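Local coordinates for RahU protein (Pseudomonas aeruginosa PAO1, PDB 6ZC2) that is a β-sandwich aegerolysin that interacts with membrane ceramide phosphorylethanolamine and probably binds glycolipids, at residues A[4-9]-A[31-36]; A[8-13]-A[55-60]; A[21-26]-A[49-54]; A[76-81]-A[130-135]. One frame throughout, in Å; residues are numbered along the deposited sequence. Where two conformers were deposited one is given.

Interaction 1: residues A[4-9]-A[31-36]. With EDO (1,2-ethanediol), chain K; EDO (1,2-ethanediol), chain C.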
loop_
_atom_site.group_PDB
_atom_site.type_symbol
_atom_site.label_atom_id
_atom_site.label_comp_id
_atom_site.label_asym_id
_atom_site.label_seq_id
_atom_site.Cartn_x
_atom_site.Cartn_y
_atom_site.Cartn_z
ATOM N N ALA A 4 -11.321 8.753 -9.380
ATOM C CA ALA A 4 -10.177 9.619 -9.656
ATOM C C ALA A 4 -9.211 9.724 -8.481
ATOM O O ALA A 4 -8.059 10.131 -8.678
ATOM C CB ALA A 4 -10.650 11.009 -10.087
ATOM N N GLU A 5 -9.647 9.390 -7.268
ATOM C CA GLU A 5 -8.748 9.307 -6.120
ATOM C C GLU A 5 -8.284 7.858 -6.008
ATOM O O GLU A 5 -9.091 6.970 -5.723
ATOM C CB GLU A 5 -9.474 9.750 -4.850
ATOM C CG GLU A 5 -9.870 11.231 -4.845
ATOM C CD GLU A 5 -11.152 11.513 -5.616
ATOM O OE1 GLU A 5 -12.103 10.715 -5.486
ATOM O OE2 GLU A 5 -11.210 12.534 -6.340
ATOM N N TRP A 6 -6.995 7.612 -6.255
ATOM C CA TRP A 6 -6.481 6.248 -6.241
ATOM C C TRP A 6 -4.997 6.234 -5.894
ATOM O O TRP A 6 -4.272 7.215 -6.109
ATOM C CB TRP A 6 -6.731 5.524 -7.578
ATOM C CG TRP A 6 -5.968 6.100 -8.759
ATOM C CD1 TRP A 6 -6.339 7.173 -9.527
ATOM C CD2 TRP A 6 -4.720 5.634 -9.305
ATOM N NE1 TRP A 6 -5.404 7.405 -10.505
ATOM C CE2 TRP A 6 -4.399 6.481 -10.389
ATOM C CE3 TRP A 6 -3.845 4.591 -8.981
ATOM C CZ2 TRP A 6 -3.246 6.310 -11.156
ATOM C CZ3 TRP A 6 -2.693 4.427 -9.742
ATOM C CH2 TRP A 6 -2.408 5.281 -10.823
ATOM N N ILE A 7 -4.565 5.084 -5.357
ATOM C CA ILE A 7 -3.169 4.756 -5.094
ATOM C C ILE A 7 -2.944 3.323 -5.566
ATOM O O ILE A 7 -3.845 2.484 -5.503
ATOM C CB ILE A 7 -2.828 4.900 -3.583
ATOM C CG1 ILE A 7 -1.322 4.707 -3.322
ATOM C CG2 ILE A 7 -3.659 3.921 -2.742
ATOM C CD1 ILE A 7 -0.905 4.936 -1.879
ATOM N N ALA A 8 -1.735 3.038 -6.045
ATOM C CA ALA A 8 -1.332 1.668 -6.341
ATOM C C ALA A 8 0.080 1.490 -5.805
ATOM O O ALA A 8 0.991 2.219 -6.210
ATOM C CB ALA A 8 -1.408 1.371 -7.845
ATOM N N VAL A 9 0.254 0.537 -4.887
ATOM C CA VAL A 9 1.520 0.319 -4.193
ATOM C C VAL A 9 2.191 -0.922 -4.768
ATOM O O VAL A 9 1.656 -2.033 -4.659
ATOM C CB VAL A 9 1.312 0.177 -2.677
ATOM C CG1 VAL A 9 2.655 0.100 -1.974
ATOM C CG2 VAL A 9 0.455 1.329 -2.140
ATOM N N LYS A 31 -12.190 1.381 -1.655
ATOM C CA LYS A 31 -12.188 -0.057 -1.884
ATOM C C LYS A 31 -10.818 -0.482 -2.400
ATOM O O LYS A 31 -10.048 0.341 -2.907
ATOM C CB LYS A 31 -13.274 -0.464 -2.881
ATOM C CG LYS A 31 -13.026 -0.035 -4.281
ATOM C CD LYS A 31 -14.254 -0.368 -5.086
ATOM C CE LYS A 31 -14.006 -0.131 -6.539
ATOM N NZ LYS A 31 -15.170 -0.499 -7.405
ATOM N N PHE A 32 -10.522 -1.776 -2.286
ATOM C CA PHE A 32 -9.365 -2.355 -2.958
ATOM C C PHE A 32 -9.817 -2.881 -4.319
ATOM O O PHE A 32 -10.965 -3.306 -4.488
ATOM C CB PHE A 32 -8.775 -3.511 -2.139
ATOM C CG PHE A 32 -8.033 -3.081 -0.899
ATOM C CD1 PHE A 32 -6.837 -2.379 -0.989
ATOM C CD2 PHE A 32 -8.518 -3.412 0.364
ATOM C CE1 PHE A 32 -6.144 -2.007 0.161
ATOM C CE2 PHE A 32 -7.825 -3.043 1.517
ATOM C CZ PHE A 32 -6.640 -2.340 1.415
ATOM N N TYR A 33 -8.907 -2.860 -5.298
ATOM C CA TYR A 33 -9.227 -3.358 -6.628
ATOM C C TYR A 33 -8.026 -4.068 -7.240
ATOM O O TYR A 33 -6.881 -3.851 -6.845
ATOM C CB TYR A 33 -9.746 -2.252 -7.545
ATOM C CG TYR A 33 -8.764 -1.182 -7.972
ATOM C CD1 TYR A 33 -8.539 -0.057 -7.186
ATOM C CD2 TYR A 33 -8.117 -1.259 -9.200
ATOM C CE1 TYR A 33 -7.681 0.957 -7.609
ATOM C CE2 TYR A 33 -7.264 -0.247 -9.638
ATOM C CZ TYR A 33 -7.052 0.857 -8.838
ATOM O OH TYR A 33 -6.222 1.876 -9.258
ATOM N N ARG A 34 -8.307 -4.912 -8.233
ATOM C CA ARG A 34 -7.268 -5.669 -8.932
ATOM C C ARG A 34 -6.645 -4.756 -9.981
ATOM O O ARG A 34 -7.217 -4.549 -11.056
ATOM C CB ARG A 34 -7.865 -6.926 -9.558
ATOM C CG ARG A 34 -6.831 -7.922 -10.050
ATOM C CD ARG A 34 -7.455 -9.035 -10.894
ATOM N NE ARG A 34 -8.519 -9.746 -10.187
ATOM C CZ ARG A 34 -8.318 -10.767 -9.358
ATOM N NH1 ARG A 34 -7.088 -11.203 -9.123
ATOM N NH2 ARG A 34 -9.347 -11.352 -8.761
ATOM N N TYR A 35 -5.474 -4.196 -9.663
ATOM C CA TYR A 35 -4.826 -3.222 -10.541
ATOM C C TYR A 35 -4.701 -3.828 -11.939
ATOM O O TYR A 35 -4.251 -4.966 -12.077
ATOM C CB TYR A 35 -3.437 -2.911 -9.958
ATOM C CG TYR A 35 -2.804 -1.619 -10.444
ATOM C CD1 TYR A 35 -3.500 -0.415 -10.392
ATOM C CD2 TYR A 35 -1.494 -1.599 -10.925
ATOM C CE1 TYR A 35 -2.932 0.769 -10.836
ATOM C CE2 TYR A 35 -0.911 -0.412 -11.370
ATOM C CZ TYR A 35 -1.640 0.770 -11.319
ATOM O OH TYR A 35 -1.100 1.963 -11.756
ATOM N N THR A 36 -5.128 -3.107 -12.988
ATOM C CA THR A 36 -5.470 -1.690 -13.032
ATOM C C THR A 36 -6.980 -1.406 -13.166
ATOM O O THR A 36 -7.364 -0.281 -13.486
ATOM C CB THR A 36 -4.791 -1.039 -14.271
ATOM O OG1 THR A 36 -5.171 -1.759 -15.452
ATOM C CG2 THR A 36 -3.266 -1.060 -14.150
HETATM C C1 EDO K . -5.032 3.474 -13.577
HETATM O O1 EDO K . -4.712 2.355 -14.413
HETATM C C2 EDO K . -5.332 3.027 -12.150
HETATM O O2 EDO K . -6.164 1.859 -12.126
HETATM C C1 EDO C . -4.755 -6.906 -4.709
HETATM O O1 EDO C . -5.241 -7.203 -6.026
HETATM C C2 EDO C . -5.421 -5.629 -4.221
HETATM O O2 EDO C . -5.029 -4.528 -5.042
#
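Ala8 CB lies over one face of the Tyr35 ring, and the opposite face is covered at its centre by the methyl CG2 of Thr36, a residue that follows a cis peptide bond, rare before anything but proline. The Ala8 methyl stands 3.6 Å from the Tyr35 ring centroid, 20° off the normal, in a CH-pi contact displaced toward CE1. CB of Tyr35 points toward 4-9, and CG is anti to the backbone N (chi1 -161°). Trp6 comes in at a slant: its CZ3 is 3.6 Å from Tyr35 OH and its CE3 3.6 Å from Tyr33 OH. No hydrogen bond joins the segments, and Tyr35 OH bonds instead to Glu127. An ethanediol, probably from the crystallisation liquor, places C2 over the Trp6 ring; its O2 hydrogen-bonds Tyr33 OH at 2.9 Å and weakly donates to Thr36 O at 2.8 Å. Lys38 adds a cation-pi contact to Trp6. The contact skips a strand of the six-stranded sheet: 58-63 runs between 6-13 and 29-34, Trp59 stacking on Tyr35 and Cys63 and Ala61 packing on Tyr33, while Ile7 turns the other way, to Trp90 of strand 83-92.

Interaction 2: residues A[8-13]-A[55-60]. With EDO (1,2-ethanediol), chain G.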
loop_
_atom_site.group_PDB
_atom_site.type_symbol
_atom_site.label_atom_id
_atom_site.label_comp_id
_atom_site.label_asym_id
_atom_site.label_seq_id
_atom_site.Cartn_x
_atom_site.Cartn_y
_atom_site.Cartn_z
ATOM N N ALA A 8 -1.735 3.038 -6.045
ATOM C CA ALA A 8 -1.332 1.668 -6.341
ATOM C C ALA A 8 0.080 1.490 -5.805
ATOM O O ALA A 8 0.991 2.219 -6.210
ATOM C CB ALA A 8 -1.408 1.371 -7.845
ATOM N N VAL A 9 0.254 0.537 -4.887
ATOM C CA VAL A 9 1.520 0.319 -4.193
ATOM C C VAL A 9 2.191 -0.922 -4.768
ATOM O O VAL A 9 1.656 -2.033 -4.659
ATOM C CB VAL A 9 1.312 0.177 -2.677
ATOM C CG1 VAL A 9 2.655 0.100 -1.974
ATOM C CG2 VAL A 9 0.455 1.329 -2.140
ATOM N N LYS A 10 3.371 -0.741 -5.366
ATOM C CA LYS A 10 4.165 -1.850 -5.897
ATOM C C LYS A 10 5.027 -2.393 -4.760
ATOM O O LYS A 10 5.929 -1.700 -4.278
ATOM C CB LYS A 10 5.037 -1.370 -7.055
ATOM C CG LYS A 10 5.865 -2.473 -7.696
ATOM C CD LYS A 10 6.741 -1.940 -8.826
ATOM C CE LYS A 10 7.695 -3.012 -9.332
ATOM N NZ LYS A 10 8.306 -2.640 -10.647
ATOM N N VAL A 11 4.748 -3.617 -4.319
ATOM C CA VAL A 11 5.467 -4.239 -3.207
ATOM C C VAL A 11 6.667 -4.996 -3.772
ATOM O O VAL A 11 6.506 -6.006 -4.467
ATOM C CB VAL A 11 4.548 -5.162 -2.394
ATOM C CG1 VAL A 11 5.315 -5.806 -1.249
ATOM C CG2 VAL A 11 3.345 -4.379 -1.876
ATOM N N VAL A 12 7.869 -4.492 -3.486
ATOM C CA VAL A 12 9.132 -5.043 -3.975
ATOM C C VAL A 12 9.849 -5.681 -2.787
ATOM O O VAL A 12 10.273 -4.987 -1.855
ATOM C CB VAL A 12 10.003 -3.961 -4.636
ATOM C CG1 VAL A 12 11.348 -4.542 -5.075
ATOM C CG2 VAL A 12 9.261 -3.317 -5.814
ATOM N N VAL A 13 9.992 -7.002 -2.815
ATOM C CA VAL A 13 10.596 -7.763 -1.724
ATOM C C VAL A 13 12.047 -8.061 -2.076
ATOM O O VAL A 13 12.338 -8.628 -3.137
ATOM C CB VAL A 13 9.816 -9.066 -1.472
ATOM C CG1 VAL A 13 10.495 -9.919 -0.399
ATOM C CG2 VAL A 13 8.356 -8.753 -1.101
ATOM N N GLY A 55 11.674 -10.876 -6.354
ATOM C CA GLY A 55 11.810 -10.989 -7.790
ATOM C C GLY A 55 10.518 -10.861 -8.567
ATOM O O GLY A 55 10.569 -10.638 -9.788
ATOM N N SER A 56 9.359 -10.962 -7.901
ATOM C CA SER A 56 8.052 -10.913 -8.557
ATOM C C SER A 56 7.135 -9.932 -7.833
ATOM O O SER A 56 6.207 -10.347 -7.125
ATOM C CB SER A 56 7.411 -12.305 -8.587
ATOM O OG SER A 56 8.114 -13.195 -9.433
ATOM N N PRO A 57 7.346 -8.624 -8.002
ATOM C CA PRO A 57 6.496 -7.646 -7.309
ATOM C C PRO A 57 5.017 -7.823 -7.625
ATOM O O PRO A 57 4.635 -8.226 -8.728
ATOM C CB PRO A 57 7.006 -6.297 -7.831
ATOM C CG PRO A 57 8.429 -6.562 -8.179
ATOM C CD PRO A 57 8.474 -7.982 -8.702
ATOM N N GLN A 58 4.185 -7.505 -6.629
ATOM C CA GLN A 58 2.735 -7.464 -6.768
ATOM C C GLN A 58 2.239 -6.095 -6.322
ATOM O O GLN A 58 2.900 -5.403 -5.546
ATOM C CB GLN A 58 2.052 -8.567 -5.940
ATOM C CG GLN A 58 2.319 -9.977 -6.440
ATOM C CD GLN A 58 1.653 -11.027 -5.580
ATOM O OE1 GLN A 58 0.449 -10.958 -5.321
ATOM N NE2 GLN A 58 2.430 -11.994 -5.113
ATOM N N TRP A 59 1.054 -5.714 -6.800
ATOM C CA TRP A 59 0.486 -4.396 -6.542
ATOM C C TRP A 59 -0.749 -4.479 -5.648
ATOM O O TRP A 59 -1.612 -5.342 -5.837
ATOM C CB TRP A 59 0.099 -3.722 -7.859
ATOM C CG TRP A 59 1.258 -3.359 -8.738
ATOM C CD1 TRP A 59 2.012 -4.207 -9.508
ATOM C CD2 TRP A 59 1.787 -2.044 -8.951
ATOM N NE1 TRP A 59 2.974 -3.499 -10.185
ATOM C CE2 TRP A 59 2.855 -2.170 -9.866
ATOM C CE3 TRP A 59 1.460 -0.773 -8.458
ATOM C CZ2 TRP A 59 3.589 -1.067 -10.316
ATOM C CZ3 TRP A 59 2.196 0.319 -8.896
ATOM C CH2 TRP A 59 3.247 0.165 -9.820
ATOM N N ILE A 60 -0.832 -3.559 -4.686
ATOM C CA ILE A 60 -2.021 -3.357 -3.857
ATOM C C ILE A 60 -2.594 -1.998 -4.231
ATOM O O ILE A 60 -1.935 -0.968 -4.037
ATOM C CB ILE A 60 -1.672 -3.420 -2.363
ATOM C CG1 ILE A 60 -1.106 -4.802 -2.022
ATOM C CG2 ILE A 60 -2.893 -3.111 -1.514
ATOM C CD1 ILE A 60 -0.466 -4.879 -0.667
HETATM C C1 EDO G . 0.341 -7.362 -10.872
HETATM O O1 EDO G . -0.564 -6.254 -10.779
HETATM C C2 EDO G . -0.035 -8.410 -9.832
HETATM O O2 EDO G . -0.013 -7.815 -8.528
HETATM O O HOH W 1 11.326 -8.120 -5.851
#
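An antiparallel strand pair in the larger sheet of the sandwich sets Val9, Lys10 and Val11 opposite Ile60, Trp59 and Gln58. Val9 and Ile60 form a hydrogen-bonded pair, Val9 N giving to Ile60 O at 2.8 Å and Ile60 N to Val9 O at 2.9 Å. Val11 N donates to Gln58 O at 2.8 Å, but on the Pro57 side Val11 O meets a CA-H instead, with Pro57 CA 3.3 Å away. Val9, Val11 and Ile60 face the second sheet of the aegerolysin fold, Val52 packing on Val11 and Ile22 on Ile60. On the other face lies the non-hydrogen-bonded pair Lys10 and Trp59. Lys10 CB makes a CH-pi contact over the face of the six-membered ring of Trp59, 3.5 Å from its centroid and only 7° off the normal; the extended lysine chain runs on past CZ2 until CE meets Pro57 CB at 3.7 Å. Ala8 CB touches CE3 of the same indole at 3.6 Å. Before Gln58 the second segment is loop, and a water bridges Val13 O and Gly55 N.

Interaction 3: residues A[21-26]-A[49-54]. With EDO (1,2-ethanediol), chain H.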
loop_
_atom_site.group_PDB
_atom_site.type_symbol
_atom_site.label_atom_id
_atom_site.label_comp_id
_atom_site.label_asym_id
_atom_site.label_seq_id
_atom_site.Cartn_x
_atom_site.Cartn_y
_atom_site.Cartn_z
ATOM N N GLY A 21 4.461 -11.487 3.866
ATOM C CA GLY A 21 3.021 -11.618 4.018
ATOM C C GLY A 21 2.368 -10.258 4.182
ATOM O O GLY A 21 2.782 -9.458 5.026
ATOM N N ILE A 22 1.349 -9.992 3.363
ATOM C CA ILE A 22 0.513 -8.803 3.496
ATOM C C ILE A 22 -0.647 -9.181 4.407
ATOM O O ILE A 22 -1.415 -10.092 4.085
ATOM C CB ILE A 22 -0.016 -8.337 2.128
ATOM C CG1 ILE A 22 1.127 -8.148 1.119
ATOM C CG2 ILE A 22 -0.877 -7.077 2.290
ATOM C CD1 ILE A 22 2.116 -7.056 1.484
ATOM N N ARG A 23 -0.773 -8.503 5.551
ATOM C CA ARG A 23 -1.777 -8.859 6.550
ATOM C C ARG A 23 -2.466 -7.597 7.054
ATOM O O ARG A 23 -1.954 -6.484 6.909
ATOM C CB ARG A 23 -1.159 -9.605 7.758
ATOM C CG ARG A 23 -0.316 -10.836 7.405
ATOM C CD ARG A 23 -1.158 -11.992 6.847
ATOM N NE ARG A 23 -0.298 -13.099 6.434
ATOM C CZ ARG A 23 0.011 -13.427 5.175
ATOM N NH1 ARG A 23 -0.502 -12.788 4.118
ATOM N NH2 ARG A 23 0.846 -14.436 4.975
ATOM N N ASN A 24 -3.630 -7.781 7.683
ATOM C CA ASN A 24 -4.249 -6.723 8.478
ATOM C C ASN A 24 -4.615 -5.500 7.635
ATOM O O ASN A 24 -4.522 -4.360 8.094
ATOM C CB ASN A 24 -3.357 -6.321 9.653
ATOM C CG ASN A 24 -2.922 -7.506 10.490
ATOM O OD1 ASN A 24 -3.577 -8.551 10.506
ATOM N ND2 ASN A 24 -1.820 -7.343 11.214
ATOM N N ALA A 25 -5.036 -5.730 6.397
ATOM C CA ALA A 25 -5.428 -4.619 5.539
ATOM C C ALA A 25 -6.727 -4.008 6.049
ATOM O O ALA A 25 -7.623 -4.718 6.509
ATOM C CB ALA A 25 -5.594 -5.097 4.098
ATOM N N THR A 26 -6.818 -2.680 5.998
ATOM C CA THR A 26 -8.001 -1.974 6.473
ATOM C C THR A 26 -8.226 -0.744 5.609
ATOM O O THR A 26 -7.284 -0.169 5.054
ATOM C CB THR A 26 -7.904 -1.519 7.943
ATOM O OG1 THR A 26 -6.858 -0.551 8.081
ATOM C CG2 THR A 26 -7.663 -2.688 8.903
ATOM N N SER A 49 -4.376 -11.825 2.587
ATOM C CA SER A 49 -3.899 -13.182 2.376
ATOM C C SER A 49 -2.737 -13.246 1.391
ATOM O O SER A 49 -2.216 -14.339 1.133
ATOM C CB SER A 49 -5.048 -14.075 1.888
ATOM O OG SER A 49 -6.146 -14.031 2.791
ATOM N N MET A 50 -2.324 -12.108 0.827
ATOM C CA MET A 50 -1.284 -12.091 -0.198
ATOM C C MET A 50 0.090 -12.420 0.385
ATOM O O MET A 50 0.455 -11.938 1.463
ATOM C CB MET A 50 -1.197 -10.702 -0.840
ATOM C CG MET A 50 -2.421 -10.261 -1.604
ATOM S SD MET A 50 -2.344 -8.526 -2.120
ATOM C CE MET A 50 -1.079 -8.582 -3.378
ATOM N N ASN A 51 0.865 -13.222 -0.354
ATOM C CA ASN A 51 2.284 -13.445 -0.088
ATOM C C ASN A 51 3.055 -12.981 -1.319
ATOM O O ASN A 51 2.783 -13.449 -2.432
ATOM C CB ASN A 51 2.575 -14.930 0.163
ATOM C CG ASN A 51 2.200 -15.385 1.565
ATOM O OD1 ASN A 51 1.664 -14.630 2.361
ATOM N ND2 ASN A 51 2.517 -16.629 1.875
ATOM N N VAL A 52 3.998 -12.059 -1.129
ATOM C CA VAL A 52 4.768 -11.475 -2.225
ATOM C C VAL A 52 6.187 -12.039 -2.176
ATOM O O VAL A 52 6.834 -12.023 -1.118
ATOM C CB VAL A 52 4.761 -9.936 -2.164
ATOM C CG1 VAL A 52 5.472 -9.349 -3.390
ATOM C CG2 VAL A 52 3.332 -9.403 -2.073
ATOM N N GLN A 53 6.670 -12.538 -3.320
ATOM C CA GLN A 53 7.970 -13.195 -3.422
ATOM C C GLN A 53 9.022 -12.266 -4.017
ATOM O O GLN A 53 8.745 -11.502 -4.950
ATOM C CB GLN A 53 7.887 -14.447 -4.303
ATOM C CG GLN A 53 6.722 -15.360 -3.979
ATOM C CD GLN A 53 6.794 -15.937 -2.577
ATOM O OE1 GLN A 53 7.873 -16.036 -1.984
ATOM N NE2 GLN A 53 5.639 -16.319 -2.035
ATOM N N ALA A 54 10.243 -12.362 -3.492
ATOM C CA ALA A 54 11.366 -11.633 -4.071
ATOM C C ALA A 54 11.492 -11.935 -5.558
ATOM O O ALA A 54 11.437 -13.095 -5.977
ATOM C CB ALA A 54 12.658 -12.025 -3.355
HETATM C C1 EDO H . -0.314 -13.340 -3.320
HETATM O O1 EDO H . -0.439 -14.582 -2.609
HETATM C C2 EDO H . -1.582 -13.083 -4.123
HETATM O O2 EDO H . -1.428 -13.609 -5.446
#
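Arg23 reaches back along its own strand to grip Met50 and Asn51. From CB the chain turns at once, with CG beside the backbone N, and chi2 (-69°) bends CD away from an extended course. The guanidinium ends up with Gly21 CA 3.5 Å from its plane, toward its rim; with no side chain, Gly21 accepts the flat group this closely. CZ approaches Asn51 OD1. NH1 donates to Ile22 O of its own strand at 2.8 Å and to Met50 O at 2.9 Å, standing above both carbonyl planes, and adds a weak bond to Asn51 OD1. The straighter bond is that of Arg23 NH2, 2.7 Å from Asn51 OD1 with 162° at the hydrogen, in the amide plane and on a lone pair; the two flat groups are only 28° from coplanar. Met50 O also accepts from Ile22 N at 2.9 Å. The acceptors Met50 O and Asn51 OD1 are just 3.1 Å apart, a proximity the positive guanidinium probably offsets. Beneath, Ile22 CG1 touches Met50 CB at 4.0 Å and Val52 CG2 at 4.1 Å, next to Ile60 of the facing sheet. Gly21 and Asn51 form an antiparallel non-hydrogen-bonded pair, joining the short edge strand 51-53 to strand 19-27 in the five-stranded sheet of the β-sandwich.

Interaction 4: residues A[76-81]-A[130-135]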
loop_
_atom_site.group_PDB
_atom_site.type_symbol
_atom_site.label_atom_id
_atom_site.label_comp_id
_atom_site.label_asym_id
_atom_site.label_seq_id
_atom_site.Cartn_x
_atom_site.Cartn_y
_atom_site.Cartn_z
ATOM N N PHE A 76 -2.022 -1.375 5.312
ATOM C CA PHE A 76 -1.756 -2.808 5.392
ATOM C C PHE A 76 -0.434 -3.026 6.122
ATOM O O PHE A 76 0.443 -2.154 6.125
ATOM C CB PHE A 76 -1.771 -3.526 4.023
ATOM C CG PHE A 76 -0.748 -3.014 3.036
ATOM C CD1 PHE A 76 0.558 -3.505 3.028
ATOM C CD2 PHE A 76 -1.102 -2.049 2.098
ATOM C CE1 PHE A 76 1.495 -3.023 2.111
ATOM C CE2 PHE A 76 -0.174 -1.567 1.188
ATOM C CZ PHE A 76 1.124 -2.055 1.191
ATOM N N ASP A 77 -0.295 -4.197 6.744
ATOM C CA ASP A 77 0.935 -4.576 7.428
ATOM C C ASP A 77 1.759 -5.521 6.552
ATOM O O ASP A 77 1.223 -6.272 5.728
ATOM C CB ASP A 77 0.651 -5.260 8.774
ATOM C CG ASP A 77 0.077 -4.322 9.816
ATOM O OD1 ASP A 77 0.050 -3.093 9.582
ATOM O OD2 ASP A 77 -0.372 -4.833 10.867
ATOM N N CYS A 78 3.079 -5.480 6.756
ATOM C CA CYS A 78 4.024 -6.386 6.116
ATOM C C CYS A 78 4.676 -7.253 7.187
ATOM O O CYS A 78 5.153 -6.727 8.204
ATOM C CB CYS A 78 5.108 -5.589 5.373
ATOM S SG CYS A 78 4.475 -4.589 4.007
ATOM N N TYR A 79 4.702 -8.572 6.950
ATOM C CA TYR A 79 5.268 -9.548 7.877
ATOM C C TYR A 79 6.340 -10.408 7.205
ATOM O O TYR A 79 6.209 -10.794 6.038
ATOM C CB TYR A 79 4.163 -10.472 8.450
ATOM C CG TYR A 79 3.480 -9.896 9.669
ATOM C CD1 TYR A 79 2.463 -8.954 9.561
ATOM C CD2 TYR A 79 3.888 -10.266 10.941
ATOM C CE1 TYR A 79 1.865 -8.408 10.689
ATOM C CE2 TYR A 79 3.306 -9.726 12.077
ATOM C CZ TYR A 79 2.293 -8.803 11.947
ATOM O OH TYR A 79 1.720 -8.269 13.076
ATOM N N ASP A 80 7.395 -10.721 7.963
ATOM C CA ASP A 80 8.422 -11.698 7.592
ATOM C C ASP A 80 8.148 -12.925 8.459
ATOM O O ASP A 80 8.565 -12.980 9.621
ATOM C CB ASP A 80 9.800 -11.111 7.889
ATOM C CG ASP A 80 10.930 -12.118 7.727
ATOM O OD1 ASP A 80 10.725 -13.185 7.106
ATOM O OD2 ASP A 80 12.044 -11.834 8.224
ATOM N N GLY A 81 7.415 -13.895 7.922
ATOM C CA GLY A 81 6.943 -14.972 8.784
ATOM C C GLY A 81 6.094 -14.413 9.916
ATOM O O GLY A 81 5.183 -13.607 9.690
ATOM N N LEU A 130 7.236 0.456 -2.993
ATOM C CA LEU A 130 7.618 0.161 -1.612
ATOM C C LEU A 130 8.661 -0.955 -1.649
ATOM O O LEU A 130 8.334 -2.105 -1.959
ATOM C CB LEU A 130 6.390 -0.271 -0.801
ATOM C CG LEU A 130 6.637 -0.736 0.634
ATOM C CD1 LEU A 130 7.245 0.376 1.485
ATOM C CD2 LEU A 130 5.340 -1.248 1.253
ATOM N N THR A 131 9.918 -0.622 -1.357
ATOM C CA THR A 131 11.014 -1.586 -1.434
ATOM C C THR A 131 11.402 -2.031 -0.024
ATOM O O THR A 131 11.836 -1.211 0.798
ATOM C CB THR A 131 12.204 -0.988 -2.192
ATOM O OG1 THR A 131 11.780 -0.602 -3.510
ATOM C CG2 THR A 131 13.327 -2.000 -2.316
ATOM N N LEU A 132 11.240 -3.329 0.250
ATOM C CA LEU A 132 11.326 -3.894 1.595
ATOM C C LEU A 132 12.562 -4.770 1.739
ATOM O O LEU A 132 12.790 -5.666 0.916
ATOM C CB LEU A 132 10.090 -4.755 1.873
ATOM C CG LEU A 132 8.745 -4.035 1.864
ATOM C CD1 LEU A 132 7.580 -5.023 1.725
ATOM C CD2 LEU A 132 8.577 -3.197 3.123
ATOM N N GLY A 133 13.321 -4.554 2.818
ATOM C CA GLY A 133 14.483 -5.374 3.100
ATOM C C GLY A 133 14.729 -5.566 4.585
ATOM O O GLY A 133 14.108 -4.921 5.439
ATOM N N ARG A 134 15.650 -6.490 4.876
ATOM C CA ARG A 134 16.106 -6.789 6.226
ATOM C C ARG A 134 17.502 -6.205 6.408
ATOM O O ARG A 134 18.356 -6.342 5.527
ATOM C CB ARG A 134 16.148 -8.307 6.445
ATOM C CG ARG A 134 16.861 -8.760 7.717
ATOM C CD ARG A 134 15.874 -9.076 8.832
ATOM N NE ARG A 134 16.517 -9.656 10.010
ATOM C CZ ARG A 134 16.559 -10.958 10.282
ATOM N NH1 ARG A 134 17.165 -11.388 11.382
ATOM N NH2 ARG A 134 15.994 -11.832 9.458
ATOM N N PHE A 135 17.737 -5.558 7.555
ATOM C CA PHE A 135 18.937 -4.755 7.755
ATOM C C PHE A 135 19.585 -5.015 9.108
ATOM O O PHE A 135 18.940 -5.460 10.062
ATOM C CB PHE A 135 18.606 -3.252 7.620
ATOM C CG PHE A 135 18.220 -2.858 6.226
ATOM C CD1 PHE A 135 16.918 -3.039 5.766
ATOM C CD2 PHE A 135 19.175 -2.369 5.347
ATOM C CE1 PHE A 135 16.576 -2.719 4.467
ATOM C CE2 PHE A 135 18.836 -2.049 4.047
ATOM C CZ PHE A 135 17.535 -2.229 3.606
#
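Cys78 SG and Leu132 CD1 meet at 3.9 Å where two strands face each other without any hydrogen bond between them. This is the closer-packed end of the contact, and it is buried and apolar. Cys78 SG also approaches Leu130 CD2 at 4.4 Å, and the same methyl comes to 4.3 Å from Phe76 CZ, reaching the ring at a slant. Leu132 CG is beside the backbone N (chi1 -63°), from where its branch CD1 extends to the sulfur. Val9 and Val11 of strand 6-13 and Met85 and Phe88 of strand 83-92 pack around this group. Toward the C-terminal ends of both segments the contact opens out. In the conformer described, one of two for the exposed Arg134, Asp80 OD2 and Arg134 NH2 stay 4.1 Å apart, so this approach is not a fixed one. The oxygen lies well out of the guanidinium plane, at most an attraction of charges, beyond a salt bridge; Asp80 OD2 is bonded to Tyr111 OH instead. The strand axes pass 9.9 Å apart at a crossing angle of -32°, values typical of aligned sheet-on-sheet packing in a β-sandwich: 72-80 belongs to the five-stranded sheet, 126-134 to the six-stranded one.

Overall arrangement
Strand 6-13, first in the chain, serves both interaction 1 and interaction 2, which share Ala8 and Val9. Interaction 1 closes the shorter loop, over strand 19-27, which lies in the other sheet; interaction 2 closes a longer one by pairing with 58-63, the strand that separates the partners of interaction 1. Interaction 3 opens on 21-26 before interaction 1 has closed, so those two cross, yet it lies wholly within the span of interaction 2. Interaction 4 begins after all three have closed. Interactions 1 and 2 tie strands within the six-stranded sheet, interaction 3 builds the edge of the five-stranded sheet, and interaction 4 joins the two sheets across the core.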